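Local coordinates for protein peroxisomal catalase A (PDB 1A4E) that probably breaks down hydrogen peroxide made by peroxisomal oxidases into water and oxygen, working as a heme-containing homotetramer, at residues S78-K83 / P324-S329; K204-N209 / Q405-V410; F163-T168 / P462-R467. All blocks are in the same frame, centred on the assembly; numbering follows the deposited sequence.

Interaction 1: residues S78-K83 / P324-S329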
loop_
_atom_site.group_PDB
_atom_site.type_symbol
_atom_site.label_atom_id
_atom_site.label_comp_id
_atom_site.label_asym_id
_atom_site.label_seq_id
_atom_site.Cartn_x
_atom_site.Cartn_y
_atom_site.Cartn_z
ATOM N N SER B 78 -37.375 -5.947 6.614
ATOM C CA SER B 78 -36.093 -6.029 7.315
ATOM C C SER B 78 -36.280 -6.228 8.809
ATOM O O SER B 78 -37.139 -5.596 9.430
ATOM C CB SER B 78 -35.275 -4.763 7.119
ATOM O OG SER B 78 -35.073 -4.532 5.737
ATOM N N ALA B 79 -35.461 -7.109 9.388
ATOM C CA ALA B 79 -35.538 -7.439 10.806
ATOM C C ALA B 79 -35.385 -6.268 11.764
ATOM O O ALA B 79 -36.012 -6.275 12.820
ATOM C CB ALA B 79 -34.471 -8.458 11.163
ATOM N N MET B 80 -34.622 -5.224 11.412
ATOM C CA MET B 80 -34.471 -4.084 12.301
ATOM C C MET B 80 -35.778 -3.331 12.518
ATOM O O MET B 80 -35.935 -2.640 13.518
ATOM C CB MET B 80 -33.412 -3.129 11.747
ATOM C CG MET B 80 -33.731 -2.414 10.451
ATOM S SD MET B 80 -32.423 -1.261 9.965
ATOM C CE MET B 80 -32.519 -0.013 11.214
ATOM N N PHE B 81 -36.737 -3.494 11.600
ATOM C CA PHE B 81 -38.043 -2.862 11.690
ATOM C C PHE B 81 -39.132 -3.802 12.206
ATOM O O PHE B 81 -40.254 -3.354 12.399
ATOM C CB PHE B 81 -38.484 -2.350 10.319
ATOM C CG PHE B 81 -37.586 -1.312 9.671
ATOM C CD1 PHE B 81 -37.157 -0.190 10.385
ATOM C CD2 PHE B 81 -37.216 -1.472 8.339
ATOM C CE1 PHE B 81 -36.356 0.770 9.759
ATOM C CE2 PHE B 81 -36.416 -0.509 7.721
ATOM C CZ PHE B 81 -35.988 0.612 8.428
ATOM N N SER B 82 -38.855 -5.079 12.501
ATOM C CA SER B 82 -39.897 -6.046 12.822
ATOM C C SER B 82 -40.792 -5.867 14.037
ATOM O O SER B 82 -41.907 -6.387 14.012
ATOM C CB SER B 82 -39.278 -7.433 12.911
ATOM O OG SER B 82 -38.329 -7.515 13.958
ATOM N N LYS B 83 -40.373 -5.184 15.109
ATOM C CA LYS B 83 -41.213 -4.987 16.291
ATOM C C LYS B 83 -41.069 -3.550 16.768
ATOM O O LYS B 83 -40.011 -2.940 16.620
ATOM C CB LYS B 83 -40.824 -5.862 17.500
ATOM C CG LYS B 83 -40.761 -7.387 17.369
ATOM C CD LYS B 83 -39.322 -7.864 17.072
ATOM C CE LYS B 83 -39.161 -9.393 17.009
ATOM N NZ LYS B 83 -37.761 -9.773 16.894
ATOM N N PRO B 324 -31.362 -7.454 3.737
ATOM C CA PRO B 324 -32.523 -7.949 3.010
ATOM C C PRO B 324 -33.742 -7.045 3.108
ATOM O O PRO B 324 -33.981 -6.419 4.144
ATOM C CB PRO B 324 -32.752 -9.333 3.582
ATOM C CG PRO B 324 -31.814 -9.475 4.749
ATOM C CD PRO B 324 -30.668 -8.566 4.369
ATOM N N TYR B 325 -34.476 -7.000 1.984
ATOM C CA TYR B 325 -35.689 -6.212 1.749
ATOM C C TYR B 325 -35.446 -4.728 1.501
ATOM O O TYR B 325 -36.401 -3.972 1.320
ATOM C CB TYR B 325 -36.696 -6.360 2.920
ATOM C CG TYR B 325 -37.111 -7.812 3.152
ATOM C CD1 TYR B 325 -38.013 -8.449 2.292
ATOM C CD2 TYR B 325 -36.542 -8.526 4.209
ATOM C CE1 TYR B 325 -38.340 -9.792 2.494
ATOM C CE2 TYR B 325 -36.866 -9.862 4.417
ATOM C CZ TYR B 325 -37.763 -10.485 3.558
ATOM O OH TYR B 325 -38.050 -11.813 3.759
ATOM N N GLN B 326 -34.177 -4.286 1.488
ATOM C CA GLN B 326 -33.820 -2.919 1.141
ATOM C C GLN B 326 -32.801 -2.983 0.019
ATOM O O GLN B 326 -31.714 -3.542 0.147
ATOM C CB GLN B 326 -33.207 -2.185 2.311
ATOM C CG GLN B 326 -34.209 -1.919 3.405
ATOM C CD GLN B 326 -33.620 -1.179 4.588
ATOM O OE1 GLN B 326 -33.005 -0.130 4.457
ATOM N NE2 GLN B 326 -33.811 -1.698 5.792
ATOM N N GLU B 327 -33.214 -2.445 -1.125
ATOM C CA GLU B 327 -32.402 -2.447 -2.327
ATOM C C GLU B 327 -32.336 -1.071 -2.974
ATOM O O GLU B 327 -33.092 -0.165 -2.630
ATOM C CB GLU B 327 -32.970 -3.464 -3.316
ATOM C CG GLU B 327 -32.546 -4.908 -3.068
ATOM C CD GLU B 327 -31.057 -5.174 -3.299
ATOM O OE1 GLU B 327 -30.588 -5.009 -4.419
ATOM O OE2 GLU B 327 -30.350 -5.556 -2.371
ATOM N N ALA B 328 -31.385 -0.899 -3.893
ATOM C CA ALA B 328 -31.217 0.356 -4.600
ATOM C C ALA B 328 -32.092 0.412 -5.846
ATOM O O ALA B 328 -32.464 -0.628 -6.400
ATOM C CB ALA B 328 -29.775 0.513 -5.028
ATOM N N SER B 329 -32.462 1.620 -6.281
ATOM C CA SER B 329 -33.224 1.770 -7.515
ATOM C C SER B 329 -32.281 1.990 -8.693
ATOM O O SER B 329 -31.066 2.088 -8.512
ATOM C CB SER B 329 -34.178 2.958 -7.424
ATOM O OG SER B 329 -33.495 4.204 -7.447
#
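S78 and Q326 meet through their polar ends, and the chain of Q326 can be followed atom by atom. Its CB points toward the 78-83 segment. CG stands anti to the carbonyl carbon (chi1 -69°) and passes 3.6 Å from S78 OG, and CD continues the extended chain. At the tip, NE2 donates to S78 OG at 3.1 Å; the bond is nearly straight, 166° at the hydrogen, and the hydroxyl oxygen lies close to the amide plane. The same NE2 comes to 3.5 Å from F81 CE2. The side chains of F81 and Q326 cross at about a right angle, with ring and amide planes only 22° apart. On one face of the F81 ring, over its centre, lies M80 CG. The carboxamide oxygen OE1 turns to W126 of strand 122-129, from which it takes a weak hydrogen bond. Q326 lies on the short strand 326-328, at the margin of the antiparallel sheet that forms the catalase beta barrel; S78, M80 and F81 belong to the loop between barrel strands 59-68 and 87-95, which makes a 3-10 turn at 79-81. S78 OG in turn donates to P324 O at 2.7 Å, in the carbonyl plane, so this buried hydroxyl is both donor and acceptor. Y325 takes a left-handed backbone conformation between the two residues that S78 grips. Its ring lies beside the backbone of S78, with CD2 3.6 Å from S78 N, and its CB packs 3.7 Å from S78 OG. Beyond, P15 of the second subunit packs against P324.

Interaction 2: residues K204-N209 / Q405-V410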
loop_
_atom_site.group_PDB
_atom_site.type_symbol
_atom_site.label_atom_id
_atom_site.label_comp_id
_atom_site.label_asym_id
_atom_site.label_seq_id
_atom_site.Cartn_x
_atom_site.Cartn_y
_atom_site.Cartn_z
ATOM N N LYS B 204 -35.733 0.905 -3.086
ATOM C CA LYS B 204 -36.852 -0.008 -3.215
ATOM C C LYS B 204 -36.914 -0.878 -1.980
ATOM O O LYS B 204 -35.990 -1.642 -1.719
ATOM C CB LYS B 204 -36.705 -0.893 -4.454
ATOM C CG LYS B 204 -36.908 -0.099 -5.744
ATOM C CD LYS B 204 -36.905 -1.004 -6.966
ATOM C CE LYS B 204 -35.514 -1.540 -7.272
ATOM N NZ LYS B 204 -35.548 -2.488 -8.371
ATOM N N TRP B 205 -37.955 -0.719 -1.157
ATOM C CA TRP B 205 -38.134 -1.559 0.015
ATOM C C TRP B 205 -39.261 -2.547 -0.243
ATOM O O TRP B 205 -40.258 -2.214 -0.882
ATOM C CB TRP B 205 -38.463 -0.705 1.249
ATOM C CG TRP B 205 -37.338 0.197 1.776
ATOM C CD1 TRP B 205 -36.129 0.337 1.131
ATOM C CD2 TRP B 205 -37.399 0.966 2.914
ATOM N NE1 TRP B 205 -35.435 1.189 1.839
ATOM C CE2 TRP B 205 -36.142 1.592 2.906
ATOM C CE3 TRP B 205 -38.311 1.232 3.935
ATOM C CZ2 TRP B 205 -35.775 2.483 3.915
ATOM C CZ3 TRP B 205 -37.941 2.130 4.944
ATOM C CH2 TRP B 205 -36.686 2.751 4.939
ATOM N N SER B 206 -39.105 -3.789 0.226
ATOM C CA SER B 206 -40.091 -4.840 0.006
ATOM C C SER B 206 -40.555 -5.460 1.304
ATOM O O SER B 206 -39.764 -5.557 2.242
ATOM C CB SER B 206 -39.517 -5.957 -0.836
ATOM O OG SER B 206 -39.090 -5.468 -2.086
ATOM N N ASN B 207 -41.828 -5.861 1.400
ATOM C CA ASN B 207 -42.277 -6.601 2.569
ATOM C C ASN B 207 -42.084 -8.095 2.325
ATOM O O ASN B 207 -41.632 -8.507 1.252
ATOM C CB ASN B 207 -43.749 -6.297 2.862
ATOM C CG ASN B 207 -44.789 -6.685 1.815
ATOM O OD1 ASN B 207 -44.643 -7.603 1.010
ATOM N ND2 ASN B 207 -45.926 -5.995 1.840
ATOM N N LYS B 208 -42.446 -8.932 3.297
ATOM C CA LYS B 208 -42.266 -10.365 3.164
ATOM C C LYS B 208 -43.165 -11.052 2.149
ATOM O O LYS B 208 -42.828 -12.142 1.689
ATOM C CB LYS B 208 -42.431 -10.980 4.548
ATOM C CG LYS B 208 -41.112 -10.762 5.269
ATOM C CD LYS B 208 -41.207 -10.988 6.762
ATOM C CE LYS B 208 -39.800 -11.025 7.336
ATOM N NZ LYS B 208 -39.822 -10.924 8.785
ATOM N N ASN B 209 -44.272 -10.407 1.750
ATOM C CA ASN B 209 -45.158 -10.933 0.714
ATOM C C ASN B 209 -44.691 -10.663 -0.715
ATOM O O ASN B 209 -45.291 -11.174 -1.663
ATOM C CB ASN B 209 -46.555 -10.349 0.855
ATOM C CG ASN B 209 -47.396 -10.962 1.965
ATOM O OD1 ASN B 209 -46.978 -11.119 3.111
ATOM N ND2 ASN B 209 -48.658 -11.284 1.665
ATOM N N GLN B 405 -34.261 -8.515 -6.768
ATOM C CA GLN B 405 -34.960 -7.505 -7.547
ATOM C C GLN B 405 -35.827 -8.049 -8.683
ATOM O O GLN B 405 -36.432 -7.238 -9.383
ATOM C CB GLN B 405 -33.938 -6.493 -8.115
ATOM C CG GLN B 405 -33.339 -5.528 -7.069
ATOM C CD GLN B 405 -32.573 -4.352 -7.649
ATOM O OE1 GLN B 405 -32.896 -3.864 -8.725
ATOM N NE2 GLN B 405 -31.548 -3.836 -6.979
ATOM N N GLN B 406 -35.959 -9.388 -8.856
ATOM C CA GLN B 406 -36.733 -10.028 -9.936
ATOM C C GLN B 406 -38.214 -9.664 -9.996
ATOM O O GLN B 406 -38.831 -9.570 -11.058
ATOM C CB GLN B 406 -36.792 -11.549 -9.873
ATOM C CG GLN B 406 -35.611 -12.392 -9.505
ATOM C CD GLN B 406 -35.405 -12.564 -8.008
ATOM O OE1 GLN B 406 -34.917 -11.677 -7.313
ATOM N NE2 GLN B 406 -35.735 -13.736 -7.482
ATOM N N HIS B 407 -38.777 -9.539 -8.795
ATOM C CA HIS B 407 -40.177 -9.210 -8.571
ATOM C C HIS B 407 -40.563 -7.771 -8.880
ATOM O O HIS B 407 -41.731 -7.393 -8.812
ATOM C CB HIS B 407 -40.507 -9.531 -7.116
ATOM C CG HIS B 407 -39.762 -8.706 -6.063
ATOM N ND1 HIS B 407 -40.311 -8.106 -5.012
ATOM C CD2 HIS B 407 -38.406 -8.463 -6.014
ATOM C CE1 HIS B 407 -39.360 -7.520 -4.335
ATOM N NE2 HIS B 407 -38.222 -7.741 -4.945
ATOM N N GLN B 408 -39.564 -6.958 -9.220
ATOM C CA GLN B 408 -39.769 -5.551 -9.471
ATOM C C GLN B 408 -39.855 -5.225 -10.958
ATOM O O GLN B 408 -40.540 -5.953 -11.676
ATOM C CB GLN B 408 -38.633 -4.824 -8.733
ATOM C CG GLN B 408 -38.799 -5.103 -7.240
ATOM C CD GLN B 408 -37.730 -4.575 -6.307
ATOM O OE1 GLN B 408 -36.560 -4.489 -6.663
ATOM N NE2 GLN B 408 -38.103 -4.230 -5.075
ATOM N N GLU B 409 -39.209 -4.179 -11.480
ATOM C CA GLU B 409 -39.340 -3.773 -12.877
ATOM C C GLU B 409 -38.783 -4.735 -13.916
ATOM O O GLU B 409 -37.879 -5.528 -13.650
ATOM C CB GLU B 409 -38.654 -2.446 -13.135
ATOM C CG GLU B 409 -38.966 -1.312 -12.168
ATOM C CD GLU B 409 -37.980 -1.132 -11.005
ATOM O OE1 GLU B 409 -37.400 -2.092 -10.492
ATOM O OE2 GLU B 409 -37.794 0.006 -10.602
ATOM N N VAL B 410 -39.386 -4.672 -15.106
ATOM C CA VAL B 410 -38.909 -5.404 -16.265
ATOM C C VAL B 410 -38.320 -4.311 -17.145
ATOM O O VAL B 410 -38.926 -3.265 -17.400
ATOM C CB VAL B 410 -40.072 -6.141 -16.989
ATOM C CG1 VAL B 410 -39.599 -6.848 -18.261
ATOM C CG2 VAL B 410 -40.615 -7.199 -16.038
HETATM O O HOH W 1 -36.740 -4.182 -2.430
HETATM O O HOH W 2 -35.167 0.503 -9.937
#
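K204 crosses the extended side chain of Q408 obliquely, its CD and CE lying alongside Q408 OE1, and ends among three side-chain oxygens. NZ donates to Q408 OE1 at 2.8 Å and to Q405 OE1 at 3.0 Å. Its third bond, to E409 OE1 at 2.8 Å, is a salt bridge. K204 and E409 reach toward each other tip to tip, and the carboxylate uses its syn lone pair. For both glutamines the ammonium nitrogen stands well above the carbonyl plane, 53° out for Q408 and 62° for Q405. A bend at chi3 (-72°) turns CE of the lysine out of the extended line. The type I turn from Q405 to Q408, closed by Q408 N to Q405 O, brings the two glutamines to the same lysine, and E409 follows directly. This loop thereby packs against strand 203-206, at the margin of the catalase beta barrel. Farther along the strand, S206 OG meets the edge of the H407 imidazole, 3.1 Å from CE1, while Q408 CG covers one face of that ring. A water links K204 O, S206 OG and Q408 NE2, accepting from the amide nitrogen at 3.0 Å. H407 ND1 is bonded to G210 O, and its ring meets W212 edge-to-face. E409 OE2 has Y214 OH as a further partner, and A415 of the third subunit packs on Q405. With one carboxylate and two amide oxygens round a buried NZ, the lysine is likely to be held in its charged form.

Interaction 3: residues F163-T168 / P462-R467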
loop_
_atom_site.group_PDB
_atom_site.type_symbol
_atom_site.label_atom_id
_atom_site.label_comp_id
_atom_site.label_asym_id
_atom_site.label_seq_id
_atom_site.Cartn_x
_atom_site.Cartn_y
_atom_site.Cartn_z
ATOM N N PHE B 163 -15.692 26.354 -10.167
ATOM C CA PHE B 163 -16.939 26.098 -9.476
ATOM C C PHE B 163 -18.122 26.454 -10.358
ATOM O O PHE B 163 -18.935 25.593 -10.681
ATOM C CB PHE B 163 -16.922 26.915 -8.190
ATOM C CG PHE B 163 -18.073 26.723 -7.209
ATOM C CD1 PHE B 163 -19.364 27.191 -7.489
ATOM C CD2 PHE B 163 -17.816 26.099 -5.988
ATOM C CE1 PHE B 163 -20.386 27.036 -6.552
ATOM C CE2 PHE B 163 -18.845 25.952 -5.054
ATOM C CZ PHE B 163 -20.129 26.417 -5.334
ATOM N N TRP B 164 -18.206 27.715 -10.783
ATOM C CA TRP B 164 -19.327 28.141 -11.594
ATOM C C TRP B 164 -19.251 27.739 -13.053
ATOM O O TRP B 164 -20.304 27.619 -13.679
ATOM C CB TRP B 164 -19.476 29.642 -11.465
ATOM C CG TRP B 164 -20.041 30.011 -10.101
ATOM C CD1 TRP B 164 -19.278 30.699 -9.196
ATOM C CD2 TRP B 164 -21.297 29.716 -9.626
ATOM N NE1 TRP B 164 -20.043 30.844 -8.147
ATOM C CE2 TRP B 164 -21.242 30.280 -8.352
ATOM C CE3 TRP B 164 -22.461 29.075 -10.052
ATOM C CZ2 TRP B 164 -22.330 30.215 -7.487
ATOM C CZ3 TRP B 164 -23.554 29.008 -9.187
ATOM C CH2 TRP B 164 -23.489 29.575 -7.915
ATOM N N ASP B 165 -18.058 27.482 -13.615
ATOM C CA ASP B 165 -17.965 27.027 -14.996
ATOM C C ASP B 165 -18.590 25.653 -15.161
ATOM O O ASP B 165 -19.290 25.428 -16.147
ATOM C CB ASP B 165 -16.520 26.935 -15.470
ATOM C CG ASP B 165 -16.349 26.768 -16.970
ATOM O OD1 ASP B 165 -17.189 27.250 -17.716
ATOM O OD2 ASP B 165 -15.372 26.170 -17.409
ATOM N N PHE B 166 -18.377 24.733 -14.208
ATOM C CA PHE B 166 -18.985 23.421 -14.295
ATOM C C PHE B 166 -20.504 23.537 -14.165
ATOM O O PHE B 166 -21.241 22.981 -14.979
ATOM C CB PHE B 166 -18.442 22.501 -13.190
ATOM C CG PHE B 166 -19.067 21.112 -13.244
ATOM C CD1 PHE B 166 -18.537 20.144 -14.106
ATOM C CD2 PHE B 166 -20.199 20.819 -12.462
ATOM C CE1 PHE B 166 -19.148 18.887 -14.189
ATOM C CE2 PHE B 166 -20.798 19.565 -12.555
ATOM C CZ PHE B 166 -20.273 18.601 -13.417
ATOM N N LEU B 167 -20.980 24.270 -13.150
ATOM C CA LEU B 167 -22.407 24.384 -12.884
ATOM C C LEU B 167 -23.228 25.102 -13.946
ATOM O O LEU B 167 -24.362 24.711 -14.197
ATOM C CB LEU B 167 -22.595 25.073 -11.538
ATOM C CG LEU B 167 -22.052 24.307 -10.325
ATOM C CD1 LEU B 167 -22.170 25.169 -9.078
ATOM C CD2 LEU B 167 -22.811 23.000 -10.162
ATOM N N THR B 168 -22.666 26.114 -14.607
ATOM C CA THR B 168 -23.376 26.841 -15.648
ATOM C C THR B 168 -23.273 26.199 -17.029
ATOM O O THR B 168 -23.922 26.680 -17.961
ATOM C CB THR B 168 -22.865 28.304 -15.731
ATOM O OG1 THR B 168 -21.480 28.280 -16.085
ATOM C CG2 THR B 168 -23.108 29.044 -14.422
ATOM N N PRO B 462 -15.581 37.661 -15.707
ATOM C CA PRO B 462 -16.779 38.334 -16.218
ATOM C C PRO B 462 -17.738 37.551 -17.118
ATOM O O PRO B 462 -18.952 37.685 -16.946
ATOM C CB PRO B 462 -16.212 39.575 -16.881
ATOM C CG PRO B 462 -14.801 39.183 -17.243
ATOM C CD PRO B 462 -14.392 38.465 -15.972
ATOM N N GLN B 463 -17.239 36.728 -18.060
ATOM C CA GLN B 463 -18.114 35.921 -18.912
ATOM C C GLN B 463 -18.740 34.732 -18.165
ATOM O O GLN B 463 -19.837 34.296 -18.516
ATOM C CB GLN B 463 -17.343 35.406 -20.158
ATOM C CG GLN B 463 -16.049 34.619 -19.914
ATOM C CD GLN B 463 -15.744 33.550 -20.960
ATOM O OE1 GLN B 463 -16.050 32.369 -20.760
ATOM N NE2 GLN B 463 -15.124 33.901 -22.083
ATOM N N ILE B 464 -18.068 34.200 -17.124
ATOM C CA ILE B 464 -18.620 33.143 -16.283
ATOM C C ILE B 464 -19.672 33.756 -15.359
ATOM O O ILE B 464 -20.716 33.136 -15.144
ATOM C CB ILE B 464 -17.459 32.462 -15.484
ATOM C CG1 ILE B 464 -16.753 31.517 -16.437
ATOM C CG2 ILE B 464 -17.948 31.683 -14.268
ATOM C CD1 ILE B 464 -15.561 30.751 -15.847
ATOM N N GLN B 465 -19.441 34.975 -14.844
ATOM C CA GLN B 465 -20.412 35.676 -14.007
ATOM C C GLN B 465 -21.697 35.938 -14.770
ATOM O O GLN B 465 -22.785 35.795 -14.217
ATOM C CB GLN B 465 -19.905 37.024 -13.544
ATOM C CG GLN B 465 -18.748 37.004 -12.581
ATOM C CD GLN B 465 -18.358 38.409 -12.167
ATOM O OE1 GLN B 465 -18.109 39.273 -13.006
ATOM N NE2 GLN B 465 -18.306 38.674 -10.860
ATOM N N GLN B 466 -21.577 36.291 -16.056
ATOM C CA GLN B 466 -22.739 36.547 -16.877
ATOM C C GLN B 466 -23.559 35.279 -17.042
ATOM O O GLN B 466 -24.787 35.343 -16.995
ATOM C CB GLN B 466 -22.307 37.082 -18.247
ATOM C CG GLN B 466 -23.481 37.584 -19.104
ATOM C CD GLN B 466 -24.427 38.530 -18.362
ATOM O OE1 GLN B 466 -24.020 39.548 -17.792
ATOM N NE2 GLN B 466 -25.713 38.184 -18.320
ATOM N N ARG B 467 -22.884 34.128 -17.174
ATOM C CA ARG B 467 -23.569 32.846 -17.282
ATOM C C ARG B 467 -24.288 32.427 -16.006
ATOM O O ARG B 467 -25.295 31.716 -16.060
ATOM C CB ARG B 467 -22.601 31.750 -17.629
ATOM C CG ARG B 467 -21.893 31.956 -18.938
ATOM C CD ARG B 467 -21.194 30.655 -19.164
ATOM N NE ARG B 467 -19.892 30.845 -19.764
ATOM C CZ ARG B 467 -18.983 29.873 -19.706
ATOM N NH1 ARG B 467 -19.241 28.703 -19.098
ATOM N NH2 ARG B 467 -17.797 30.086 -20.271
#
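R467 NH1 donates to D165 OD1 at 2.9 Å, forming a salt bridge between helix 160-168 of the catalase core and helix 462-473 of the C-terminal helical domain that follows the barrel in the catalase fold. The bond is bent, 137° at the hydrogen. Carboxylate and guanidinium planes stand 62° apart, and NH1 approaches OD1 nearly along its C-O bond. D165 CG stands anti to the backbone N; the carboxylate lies at a subunit interface, where OD2 is bonded to Y388, and OD1 also to N391, of the third subunit. NH2 of the arginine turns to its own helix and donates to Q463 OE1, although Q463 is poorly ordered. An alanine in place of R467 would probably leave D165 without its charge partner from helix 462-473 and open a gap beside T168 OG1. The axes of the two segments approach to 9.5 Å, with 43° between their directions. T168 and R467 cross at about a right angle, their CB atoms 3.9 Å apart, and T168 CG2 packs on the R467 carbonyl. Nearer the start of helix 462-473, I464 CG2 touches W164 CB at 3.8 Å and CD1 rests 4.0 Å from D165 CB, while I464 CG1 covers one face of the guanidinium. The end of the W164 side chain leads away from the 462-467 segment, lying against V468 and M471 of that helix, with NE1 bonded to H456 of helix 445-457. T168 OG1 and T168 N both donate to W164 O, arriving from opposite faces of its carbonyl plane, with OG1 at 2.8 Å.

Interactions 1 and 2 are neighbours, their centres 11 Å apart: strands 326-328 and 203-206 pair antiparallel, with probable hydrogen bonds from K204 N to E327 O and from S206 N to Y325 O, each at 2.9 Å. E327 also binds Q405, so the same strand pair joins the 78-83 loop to the 405-410 turn. Interaction 3 lies across the chain's centre from interaction 1; its centre is 43 Å from each of the others, and its nearest atoms are about 20 Å from interaction 1 and 26 Å from interaction 2. Interactions 2 and 3 both touch the third subunit. All three lie away from the annotated active site; the Q326 side chain is about 13 Å from a heme.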